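Local structure of ribonuclease (1IYB) at residues Thr89-Ala92 / Phe93-His96; Ser95-Trp98 / Glu99-Thr103; Ser70-Ile73 / Ser74-Gln77; Tyr64-Ser67 / Gln68-Asp71. The protein probably cleaves RNA as a plant ribonuclease of the T2 family, and binds guanosine-5'-monophosphate in a pocket that holds the guanine base. All coordinates share one frame; numbering follows the deposited sequence.

Contact 1. Residues Thr89-Ala92 / Phe93-His96. With 5GP (guanosine-5'-monophosphate), chain C.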
loop_
_atom_site.group_PDB
_atom_site.type_symbol
_atom_site.label_atom_id
_atom_site.label_comp_id
_atom_site.label_asym_id
_atom_site.label_seq_id
_atom_site.Cartn_x
_atom_site.Cartn_y
_atom_site.Cartn_z
ATOM N N THR A 89 -21.533 9.659 5.413
ATOM C CA THR A 89 -21.966 9.410 6.785
ATOM C C THR A 89 -20.740 9.222 7.675
ATOM O O THR A 89 -20.773 9.523 8.874
ATOM C CB THR A 89 -22.809 8.123 6.890
ATOM O OG1 THR A 89 -22.001 6.995 6.522
ATOM C CG2 THR A 89 -24.021 8.192 5.969
ATOM N N GLY A 90 -19.670 8.716 7.067
ATOM C CA GLY A 90 -18.437 8.449 7.785
ATOM C C GLY A 90 -18.080 6.971 7.725
ATOM O O GLY A 90 -16.914 6.600 7.861
ATOM N N SER A 91 -19.080 6.125 7.489
ATOM C CA SER A 91 -18.875 4.675 7.431
ATOM C C SER A 91 -17.803 4.182 6.457
ATOM O O SER A 91 -17.059 3.258 6.782
ATOM C CB SER A 91 -20.199 3.969 7.124
ATOM O OG SER A 91 -21.109 4.122 8.198
ATOM N N ALA A 92 -17.722 4.776 5.271
ATOM C CA ALA A 92 -16.716 4.356 4.296
ATOM C C ALA A 92 -15.317 4.656 4.827
ATOM O O ALA A 92 -14.376 3.889 4.612
ATOM C CB ALA A 92 -16.937 5.066 2.963
ATOM N N PHE A 93 -15.187 5.778 5.527
ATOM C CA PHE A 93 -13.909 6.191 6.092
ATOM C C PHE A 93 -13.526 5.240 7.229
ATOM O O PHE A 93 -12.403 4.733 7.273
ATOM C CB PHE A 93 -14.036 7.640 6.591
ATOM C CG PHE A 93 -12.737 8.269 7.049
ATOM C CD1 PHE A 93 -11.505 7.808 6.597
ATOM C CD2 PHE A 93 -12.765 9.368 7.905
ATOM C CE1 PHE A 93 -10.320 8.433 6.987
ATOM C CE2 PHE A 93 -11.587 10.002 8.302
ATOM C CZ PHE A 93 -10.359 9.533 7.842
ATOM N N TRP A 94 -14.465 4.984 8.136
ATOM C CA TRP A 94 -14.204 4.089 9.262
ATOM C C TRP A 94 -13.888 2.673 8.782
ATOM O O TRP A 94 -12.981 2.011 9.305
ATOM C CB TRP A 94 -15.403 4.076 10.220
ATOM C CG TRP A 94 -15.783 5.457 10.665
ATOM C CD1 TRP A 94 -14.936 6.511 10.863
ATOM C CD2 TRP A 94 -17.101 5.944 10.947
ATOM N NE1 TRP A 94 -15.645 7.626 11.243
ATOM C CE2 TRP A 94 -16.975 7.307 11.304
ATOM C CE3 TRP A 94 -18.375 5.361 10.933
ATOM C CZ2 TRP A 94 -18.076 8.100 11.644
ATOM C CZ3 TRP A 94 -19.471 6.152 11.272
ATOM C CH2 TRP A 94 -19.311 7.507 11.622
ATOM N N SER A 95 -14.630 2.212 7.778
ATOM C CA SER A 95 -14.410 0.875 7.232
ATOM C C SER A 95 -13.003 0.783 6.653
ATOM O O SER A 95 -12.294 -0.195 6.876
ATOM C CB SER A 95 -15.431 0.563 6.136
ATOM O OG SER A 95 -15.160 -0.700 5.543
ATOM N N HIS A 96 -12.608 1.810 5.907
ATOM C CA HIS A 96 -11.282 1.854 5.303
ATOM C C HIS A 96 -10.180 1.780 6.359
ATOM O O HIS A 96 -9.203 1.049 6.203
ATOM C CB HIS A 96 -11.122 3.140 4.485
ATOM C CG HIS A 96 -9.725 3.380 4.008
ATOM N ND1 HIS A 96 -9.151 2.653 2.989
ATOM C CD2 HIS A 96 -8.774 4.244 4.436
ATOM C CE1 HIS A 96 -7.906 3.058 2.808
ATOM N NE2 HIS A 96 -7.652 4.023 3.675
HETATM P P 5GP C . -4.695 6.008 5.150
HETATM O O1P 5GP C . -3.697 5.004 4.769
HETATM O O2P 5GP C . -5.384 5.666 6.456
HETATM O O3P 5GP C . -4.042 7.432 5.216
HETATM O "O5'" 5GP C . -5.884 6.182 4.037
HETATM C "C5'" 5GP C . -6.888 7.258 4.141
HETATM C "C4'" 5GP C . -7.937 7.268 3.003
HETATM O "O4'" 5GP C . -9.265 7.486 3.659
HETATM C "C3'" 5GP C . -7.896 8.368 1.945
HETATM O "O3'" 5GP C . -7.027 8.087 0.858
HETATM C "C2'" 5GP C . -9.347 8.501 1.469
HETATM O "O2'" 5GP C . -9.657 7.584 0.398
HETATM C "C1'" 5GP C . -10.140 8.216 2.734
HETATM N N9 5GP C . -10.850 9.336 3.428
HETATM C C8 5GP C . -12.200 9.535 3.621
HETATM N N7 5GP C . -12.518 10.572 4.368
HETATM C C5 5GP C . -11.252 11.101 4.691
HETATM C C6 5GP C . -10.940 12.248 5.493
HETATM O O6 5GP C . -11.714 13.009 6.063
HETATM N N1 5GP C . -9.528 12.455 5.582
HETATM C C2 5GP C . -8.580 11.640 4.967
HETATM N N2 5GP C . -7.304 12.021 5.183
HETATM N N3 5GP C . -8.870 10.561 4.215
HETATM C C4 5GP C . -10.228 10.353 4.120
#
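Trp-94 lays one face of its indole on the backbone of Gly-90 and Ser-91, at the start of helix 91-102. Over that face stands Gly-90 O, 3.2 Å from Trp-94 CD2, while Gly-90 CA makes a CH-pi contact 11° off the normal, 3.9 Å from the centroid of the Trp-94 six-membered ring. Ser-91 N lies over the same face, nearer the benzo rim, at 3.6 Å from Trp-94 CE3. The Phe-93 ring carries the guanine of guanosine-5'-monophosphate across one face, with Phe-93 CE1 3.5 Å from C4 of the base. At the edge of the His-96 ring, NE2 donates to O5' of the nucleotide over 2.8 Å.

Gly-90 is the N-cap; a CB there would run into Trp-94 CZ2, and the positive phi by itself calls for glycine. Gly-90 O also accepts Trp-94 N at 2.9 Å, nearly straight. Thr-89 OG1 accepts Ser-91 N at 3.2 Å in an ST turn. With CG anti to the backbone N (chi1 -173°), Phe-93 swings away from Trp-94 toward the ligand. An alanine at Trp-94 is likely to uncover the Gly-90 peptide and leave Trp-80 O without its indole N-H donor. The first turns thus divide their chemistry: the indole covers the N-cap peptide, Phe-93 gives the base a face and His-96 gives O5' one N-H, the nucleotide having further partners in Thr-82, Leu-83 and Gln-16.

Contact 2. Residues Ser95-Trp98 / Glu99-Thr103. With 5GP (guanosine-5'-monophosphate), chain C.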
loop_
_atom_site.group_PDB
_atom_site.type_symbol
_atom_site.label_atom_id
_atom_site.label_comp_id
_atom_site.label_asym_id
_atom_site.label_seq_id
_atom_site.Cartn_x
_atom_site.Cartn_y
_atom_site.Cartn_z
ATOM N N SER A 95 -14.630 2.212 7.778
ATOM C CA SER A 95 -14.410 0.875 7.232
ATOM C C SER A 95 -13.003 0.783 6.653
ATOM O O SER A 95 -12.294 -0.195 6.876
ATOM C CB SER A 95 -15.431 0.563 6.136
ATOM O OG SER A 95 -15.160 -0.700 5.543
ATOM N N HIS A 96 -12.608 1.810 5.907
ATOM C CA HIS A 96 -11.282 1.854 5.303
ATOM C C HIS A 96 -10.180 1.780 6.359
ATOM O O HIS A 96 -9.203 1.049 6.203
ATOM C CB HIS A 96 -11.122 3.140 4.485
ATOM C CG HIS A 96 -9.725 3.380 4.008
ATOM N ND1 HIS A 96 -9.151 2.653 2.989
ATOM C CD2 HIS A 96 -8.774 4.244 4.436
ATOM C CE1 HIS A 96 -7.906 3.058 2.808
ATOM N NE2 HIS A 96 -7.652 4.023 3.675
ATOM N N GLU A 97 -10.331 2.541 7.436
ATOM C CA GLU A 97 -9.323 2.534 8.482
ATOM C C GLU A 97 -9.232 1.178 9.172
ATOM O O GLU A 97 -8.135 0.721 9.507
ATOM C CB GLU A 97 -9.600 3.655 9.491
ATOM C CG GLU A 97 -9.391 5.046 8.893
ATOM C CD GLU A 97 -7.959 5.277 8.423
ATOM O OE1 GLU A 97 -7.771 5.796 7.300
ATOM O OE2 GLU A 97 -7.021 4.946 9.182
ATOM N N TRP A 98 -10.366 0.516 9.378
ATOM C CA TRP A 98 -10.314 -0.794 10.009
ATOM C C TRP A 98 -9.667 -1.827 9.092
ATOM O O TRP A 98 -8.771 -2.564 9.504
ATOM C CB TRP A 98 -11.707 -1.304 10.404
ATOM C CG TRP A 98 -11.661 -2.769 10.737
ATOM C CD1 TRP A 98 -12.043 -3.808 9.933
ATOM C CD2 TRP A 98 -11.052 -3.363 11.892
ATOM N NE1 TRP A 98 -11.698 -5.007 10.509
ATOM C CE2 TRP A 98 -11.089 -4.765 11.712
ATOM C CE3 TRP A 98 -10.473 -2.846 13.059
ATOM C CZ2 TRP A 98 -10.567 -5.658 12.656
ATOM C CZ3 TRP A 98 -9.951 -3.736 14.000
ATOM C CH2 TRP A 98 -10.002 -5.127 13.789
ATOM N N GLU A 99 -10.124 -1.880 7.849
ATOM C CA GLU A 99 -9.596 -2.861 6.913
ATOM C C GLU A 99 -8.131 -2.673 6.545
ATOM O O GLU A 99 -7.388 -3.647 6.436
ATOM C CB GLU A 99 -10.490 -2.903 5.671
ATOM C CG GLU A 99 -11.911 -3.308 6.048
ATOM C CD GLU A 99 -12.787 -3.680 4.868
ATOM O OE1 GLU A 99 -13.956 -4.061 5.112
ATOM O OE2 GLU A 99 -12.317 -3.594 3.711
ATOM N N LYS A 100 -7.694 -1.430 6.379
ATOM C CA LYS A 100 -6.297 -1.185 6.029
ATOM C C LYS A 100 -5.345 -1.228 7.221
ATOM O O LYS A 100 -4.236 -1.760 7.120
ATOM C CB LYS A 100 -6.140 0.172 5.336
ATOM C CG LYS A 100 -4.688 0.511 4.985
ATOM C CD LYS A 100 -4.572 1.817 4.206
ATOM C CE LYS A 100 -3.122 2.089 3.798
ATOM N NZ LYS A 100 -2.964 3.342 2.997
ATOM N N HIS A 101 -5.779 -0.680 8.353
ATOM C CA HIS A 101 -4.927 -0.609 9.538
ATOM C C HIS A 101 -5.340 -1.472 10.736
ATOM O O HIS A 101 -4.514 -2.181 11.316
ATOM C CB HIS A 101 -4.824 0.854 9.979
ATOM C CG HIS A 101 -4.179 1.752 8.966
ATOM N ND1 HIS A 101 -2.836 1.685 8.660
ATOM C CD2 HIS A 101 -4.688 2.751 8.204
ATOM C CE1 HIS A 101 -2.546 2.605 7.755
ATOM N NE2 HIS A 101 -3.651 3.265 7.462
ATOM N N GLY A 102 -6.609 -1.390 11.126
ATOM C CA GLY A 102 -7.082 -2.165 12.259
ATOM C C GLY A 102 -6.801 -3.656 12.179
ATOM O O GLY A 102 -6.403 -4.278 13.164
ATOM N N THR A 103 -7.016 -4.240 11.008
ATOM C CA THR A 103 -6.784 -5.668 10.838
ATOM C C THR A 103 -5.339 -6.064 11.138
ATOM O O THR A 103 -5.060 -7.218 11.472
ATOM C CB THR A 103 -7.125 -6.116 9.405
ATOM O OG1 THR A 103 -6.334 -5.364 8.473
ATOM C CG2 THR A 103 -8.611 -5.901 9.116
HETATM P P 5GP C . -4.695 6.008 5.150
HETATM O O1P 5GP C . -3.697 5.004 4.769
HETATM O O2P 5GP C . -5.384 5.666 6.456
HETATM O O3P 5GP C . -4.042 7.432 5.216
HETATM O "O5'" 5GP C . -5.884 6.182 4.037
HETATM C "C5'" 5GP C . -6.888 7.258 4.141
HETATM C "C4'" 5GP C . -7.937 7.268 3.003
HETATM O "O4'" 5GP C . -9.265 7.486 3.659
HETATM C "C3'" 5GP C . -7.896 8.368 1.945
HETATM O "O3'" 5GP C . -7.027 8.087 0.858
HETATM C "C2'" 5GP C . -9.347 8.501 1.469
HETATM O "O2'" 5GP C . -9.657 7.584 0.398
HETATM C "C1'" 5GP C . -10.140 8.216 2.734
HETATM N N9 5GP C . -10.850 9.336 3.428
HETATM C C8 5GP C . -12.200 9.535 3.621
HETATM N N7 5GP C . -12.518 10.572 4.368
HETATM C C5 5GP C . -11.252 11.101 4.691
HETATM C C6 5GP C . -10.940 12.248 5.493
HETATM O O6 5GP C . -11.714 13.009 6.063
HETATM N N1 5GP C . -9.528 12.455 5.582
HETATM C C2 5GP C . -8.580 11.640 4.967
HETATM N N2 5GP C . -7.304 12.021 5.183
HETATM N N3 5GP C . -8.870 10.561 4.215
HETATM C C4 5GP C . -10.228 10.353 4.120
HETATM O O HOH W 1 -13.243 -0.622 3.425
#
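The last turns of helix 91-102 contribute four residues, His-96, Glu-97, Lys-100 and His-101, to the nucleotide pocket, at its phosphate end. Lys-100, fully extended, runs alongside the His-96 ring, its CD 3.8 Å from His-96 CE1, and its NZ makes an unusually short hydrogen bond, 2.5 Å, to O1P of guanosine-5'-monophosphate. The edge of His-101 turns NE2 to the same oxygen, O1P, at 3.2 Å, with a weak second bond to O2P. Glu-97 OE2 lies 3.3 Å from His-101 CD2, the carboxylate and ring being 26° from coplanar; Trp-46 NE1 holds that oxygen.

Behind the site the helix widens into a pi-type turn, where Glu-97 O accepts both His-101 N and Gly-102 N, the latter at 3.1 Å. Trp-98 roofs this turn: its CE3 is 3.6 Å from Gly-102 CA, and its NE1, hydrogen-bonded to Ser-62 O, is 3.5 Å from Thr-103 CG2. A serine in place of Trp-98 would probably open a gap over Gly-102 and Thr-103 and leave Ser-62 O without its partner. Two donors from successive residues therefore converge on one phosphate oxygen, an arrangement that should help offset the anion's charge.

Contact 3. Residues Ser70-Ile73 / Ser74-Gln77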
loop_
_atom_site.group_PDB
_atom_site.type_symbol
_atom_site.label_atom_id
_atom_site.label_comp_id
_atom_site.label_asym_id
_atom_site.label_seq_id
_atom_site.Cartn_x
_atom_site.Cartn_y
_atom_site.Cartn_z
ATOM N N SER A 70 -21.723 -0.120 17.314
ATOM C CA SER A 70 -22.915 0.721 17.351
ATOM C C SER A 70 -22.954 1.679 18.545
ATOM O O SER A 70 -23.439 2.803 18.425
ATOM C CB SER A 70 -24.170 -0.158 17.347
ATOM O OG SER A 70 -24.141 -1.072 18.425
ATOM N N ASP A 71 -22.434 1.242 19.687
ATOM C CA ASP A 71 -22.425 2.065 20.894
ATOM C C ASP A 71 -21.374 3.174 20.849
ATOM O O ASP A 71 -21.312 4.015 21.749
ATOM C CB ASP A 71 -22.166 1.188 22.114
ATOM C CG ASP A 71 -20.826 0.488 22.041
ATOM O OD1 ASP A 71 -20.622 -0.313 21.101
ATOM O OD2 ASP A 71 -19.977 0.744 22.916
ATOM N N LEU A 72 -20.548 3.171 19.810
ATOM C CA LEU A 72 -19.495 4.175 19.668
ATOM C C LEU A 72 -19.773 5.149 18.528
ATOM O O LEU A 72 -19.075 6.150 18.384
ATOM C CB LEU A 72 -18.147 3.493 19.404
ATOM C CG LEU A 72 -17.656 2.452 20.412
ATOM C CD1 LEU A 72 -16.354 1.842 19.898
ATOM C CD2 LEU A 72 -17.444 3.086 21.775
ATOM N N ILE A 73 -20.787 4.852 17.722
ATOM C CA ILE A 73 -21.125 5.686 16.573
ATOM C C ILE A 73 -21.339 7.175 16.846
ATOM O O ILE A 73 -20.810 8.011 16.117
ATOM C CB ILE A 73 -22.357 5.120 15.830
ATOM C CG1 ILE A 73 -22.015 3.742 15.251
ATOM C CG2 ILE A 73 -22.781 6.059 14.711
ATOM C CD1 ILE A 73 -20.887 3.759 14.228
ATOM N N SER A 74 -22.102 7.522 17.877
ATOM C CA SER A 74 -22.320 8.939 18.152
ATOM C C SER A 74 -21.001 9.662 18.418
ATOM O O SER A 74 -20.814 10.799 17.983
ATOM C CB SER A 74 -23.285 9.135 19.333
ATOM O OG SER A 74 -22.778 8.593 20.538
ATOM N N ARG A 75 -20.084 9.001 19.119
ATOM C CA ARG A 75 -18.786 9.601 19.424
ATOM C C ARG A 75 -17.918 9.680 18.166
ATOM O O ARG A 75 -17.151 10.631 17.983
ATOM C CB ARG A 75 -18.078 8.795 20.519
ATOM C CG ARG A 75 -18.769 8.874 21.877
ATOM C CD ARG A 75 -18.201 7.857 22.860
ATOM N NE ARG A 75 -16.781 8.082 23.114
ATOM C CZ ARG A 75 -16.011 7.272 23.831
ATOM N NH1 ARG A 75 -16.521 6.174 24.371
ATOM N NH2 ARG A 75 -14.729 7.563 24.011
ATOM N N MET A 76 -18.048 8.684 17.295
ATOM C CA MET A 76 -17.289 8.646 16.052
ATOM C C MET A 76 -17.789 9.718 15.083
ATOM O O MET A 76 -17.015 10.295 14.319
ATOM C CB MET A 76 -17.400 7.255 15.421
ATOM C CG MET A 76 -16.605 6.196 16.175
ATOM S SD MET A 76 -17.046 4.486 15.784
ATOM C CE MET A 76 -16.597 4.389 14.049
ATOM N N GLN A 77 -19.087 9.990 15.123
ATOM C CA GLN A 77 -19.656 11.007 14.253
ATOM C C GLN A 77 -19.089 12.378 14.614
ATOM O O GLN A 77 -18.834 13.208 13.742
ATOM C CB GLN A 77 -21.183 10.995 14.371
ATOM C CG GLN A 77 -21.808 9.829 13.620
ATOM C CD GLN A 77 -23.253 9.561 13.997
ATOM O OE1 GLN A 77 -23.975 8.881 13.266
ATOM N NE2 GLN A 77 -23.678 10.074 15.145
HETATM O O HOH W 2 -23.518 5.457 19.521
HETATM O O HOH W 3 -21.110 6.808 21.209
HETATM O O HOH W 4 -19.284 4.941 24.199
#
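Ser-70 reaches Ser-74 through a water rather than directly: Ser-70 O accepts from water 2 at 2.9 Å, and Ser-74 N donates to the same water 2 over 3.0 Å. The water bridges a carbonyl and an N-H four residues apart, as an i to i+4 bond would join them. Asp-71 O is also bridged by water, but to side chains. It accepts from water 3, which also pairs with Ser-74 OG; that hydroxyl is set between its own backbone N and carbonyl carbon (chi1 62°), which turns it to water 3. A weak bond joins Asp-71 O to water 4, to which Arg-75 NH1 donates in the guanidinium plane at 3.0 Å.

Leu-72 comes just before helix 73-79, and its carbonyl already takes part in the helical bonding. Leu-72 O accepts Met-76 N at 2.9 Å, and Leu-72 CB packs 3.9 Å from Met-76 SD. Leu-72 CD2 passes 4.1 Å from Arg-75 NH1, with the two side chains crossing at a slant; the other terminal nitrogen, NH2, forms a salt bridge to Asp-120 on helix 111-124.

Ile-73 O accepts Gln-77 N at 2.8 Å. With CG2 anti to its backbone N, the isoleucine brings this methyl obliquely against the Gln-77 amide, CG2 to OE1 3.4 Å. Ile-73 CD1 leans toward Met-76 SD, and both side chains press on the indole of Trp-94.

Contact 4. Residues Tyr64-Ser67 / Gln68-Asp71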
loop_
_atom_site.group_PDB
_atom_site.type_symbol
_atom_site.label_atom_id
_atom_site.label_comp_id
_atom_site.label_asym_id
_atom_site.label_seq_id
_atom_site.Cartn_x
_atom_site.Cartn_y
_atom_site.Cartn_z
ATOM N N TYR A 64 -15.070 -4.880 7.955
ATOM C CA TYR A 64 -15.655 -3.924 8.886
ATOM C C TYR A 64 -17.106 -4.325 9.154
ATOM O O TYR A 64 -17.842 -4.671 8.225
ATOM C CB TYR A 64 -15.605 -2.520 8.278
ATOM C CG TYR A 64 -16.296 -1.448 9.092
ATOM C CD1 TYR A 64 -15.810 -1.064 10.343
ATOM C CD2 TYR A 64 -17.431 -0.803 8.600
ATOM C CE1 TYR A 64 -16.436 -0.060 11.083
ATOM C CE2 TYR A 64 -18.063 0.200 9.331
ATOM C CZ TYR A 64 -17.562 0.567 10.568
ATOM O OH TYR A 64 -18.174 1.572 11.284
ATOM N N ASP A 65 -17.503 -4.282 10.422
ATOM C CA ASP A 65 -18.862 -4.635 10.839
ATOM C C ASP A 65 -19.343 -3.546 11.797
ATOM O O ASP A 65 -19.109 -3.622 13.003
ATOM C CB ASP A 65 -18.850 -5.992 11.551
ATOM C CG ASP A 65 -20.237 -6.458 11.955
ATOM O OD1 ASP A 65 -20.337 -7.531 12.590
ATOM O OD2 ASP A 65 -21.223 -5.759 11.638
ATOM N N GLN A 66 -20.021 -2.536 11.260
ATOM C CA GLN A 66 -20.479 -1.429 12.088
ATOM C C GLN A 66 -21.350 -1.832 13.277
ATOM O O GLN A 66 -21.394 -1.122 14.278
ATOM C CB GLN A 66 -21.194 -0.378 11.230
ATOM C CG GLN A 66 -21.604 0.870 12.010
ATOM C CD GLN A 66 -21.686 2.120 11.148
ATOM O OE1 GLN A 66 -22.598 2.935 11.307
ATOM N NE2 GLN A 66 -20.725 2.290 10.248
ATOM N N SER A 67 -22.028 -2.973 13.190
ATOM C CA SER A 67 -22.868 -3.404 14.304
ATOM C C SER A 67 -22.040 -3.664 15.567
ATOM O O SER A 67 -22.548 -3.554 16.683
ATOM C CB SER A 67 -23.658 -4.665 13.931
ATOM O OG SER A 67 -22.807 -5.788 13.792
ATOM N N GLN A 68 -20.761 -3.993 15.390
ATOM C CA GLN A 68 -19.875 -4.264 16.520
ATOM C C GLN A 68 -19.438 -3.001 17.257
ATOM O O GLN A 68 -18.861 -3.086 18.338
ATOM C CB GLN A 68 -18.632 -5.037 16.056
ATOM C CG GLN A 68 -18.954 -6.339 15.337
ATOM C CD GLN A 68 -17.732 -7.206 15.102
ATOM O OE1 GLN A 68 -17.763 -8.130 14.287
ATOM N NE2 GLN A 68 -16.653 -6.921 15.820
ATOM N N VAL A 69 -19.710 -1.836 16.678
ATOM C CA VAL A 69 -19.335 -0.573 17.312
ATOM C C VAL A 69 -20.505 0.406 17.374
ATOM O O VAL A 69 -20.307 1.616 17.488
ATOM C CB VAL A 69 -18.169 0.110 16.558
ATOM C CG1 VAL A 69 -16.934 -0.779 16.595
ATOM C CG2 VAL A 69 -18.572 0.402 15.128
ATOM N N SER A 70 -21.723 -0.120 17.314
ATOM C CA SER A 70 -22.915 0.721 17.351
ATOM C C SER A 70 -22.954 1.679 18.545
ATOM O O SER A 70 -23.439 2.803 18.425
ATOM C CB SER A 70 -24.170 -0.158 17.347
ATOM O OG SER A 70 -24.141 -1.072 18.425
ATOM N N ASP A 71 -22.434 1.242 19.687
ATOM C CA ASP A 71 -22.425 2.065 20.894
ATOM C C ASP A 71 -21.374 3.174 20.849
ATOM O O ASP A 71 -21.312 4.015 21.749
ATOM C CB ASP A 71 -22.166 1.188 22.114
ATOM C CG ASP A 71 -20.826 0.488 22.041
ATOM O OD1 ASP A 71 -20.622 -0.313 21.101
ATOM O OD2 ASP A 71 -19.977 0.744 22.916
#
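An Asx turn at Asp-65 leads into a short 3-10 turn, in which Asp-65 O accepts Gln-68 N at 2.9 Å. The carboxylate supplies the turn with a second grip. Asp-65 OD2 accepts Ser-67 OG at 2.7 Å and Ser-67 N at 3.3 Å, both donors approaching from the same face of the carboxylate and well above its plane. CG anti to the backbone N (chi1 -177°) carries the group forward over the following residues. The other oxygen, Asp-65 OD1, rests 3.3 Å from Gln-68 CG, so the glutamine's aliphatic stem lies across the aspartate.

One residue further on, Gln-66 O accepts Val-69 N at 3.0 Å, the donor standing 59° out of the carbonyl plane and far off its axis, as goes with so tight a turn. Ser-70 OG adds a weak bond to Ser-67 O. Tyr-64 and Val-69 cross at about a right angle, with Tyr-64 OH 4.0 Å from Val-69 CG2. That hydroxyl also accepts a weak bond from Gln-66 NE2, whose stronger partner is Ser-91 OG.

The turn itself lies at the surface, in the loop between strand 41-48 and helix 73-79. Tyr-64 leans on Trp-94, Ser-95 and Trp-98 of helix 91-102, while Val-69 touches Phe-115 of helix 111-124, which also offers Gln-111 OE1 to Asp-65 N.

How the contacts relate
Contacts 1 and 2 divide helix 91-102 and share His-96 with its bond to O5'; the first adds a face for the base, the second the phosphate donors. Contacts 1, 2 and 3 are partly buried, contact 4 at the surface. Contact 3, at the entry to helix 73-79, packs Met-76, Ile-73 and Gln-77 on Trp-94 of contact 1. Contact 4 leads through Ser-70 and Asp-71 into contact 3 and reaches both halves of the longer helix by polar links, Gln-66 to Ser-91 and Tyr-64 N to Glu-99. Water bridges and helical bonds mark contact 3, an Asx and a 3-10 turn contact 4, where contacts 1 and 2 use aromatic faces and bonds to the nucleotide.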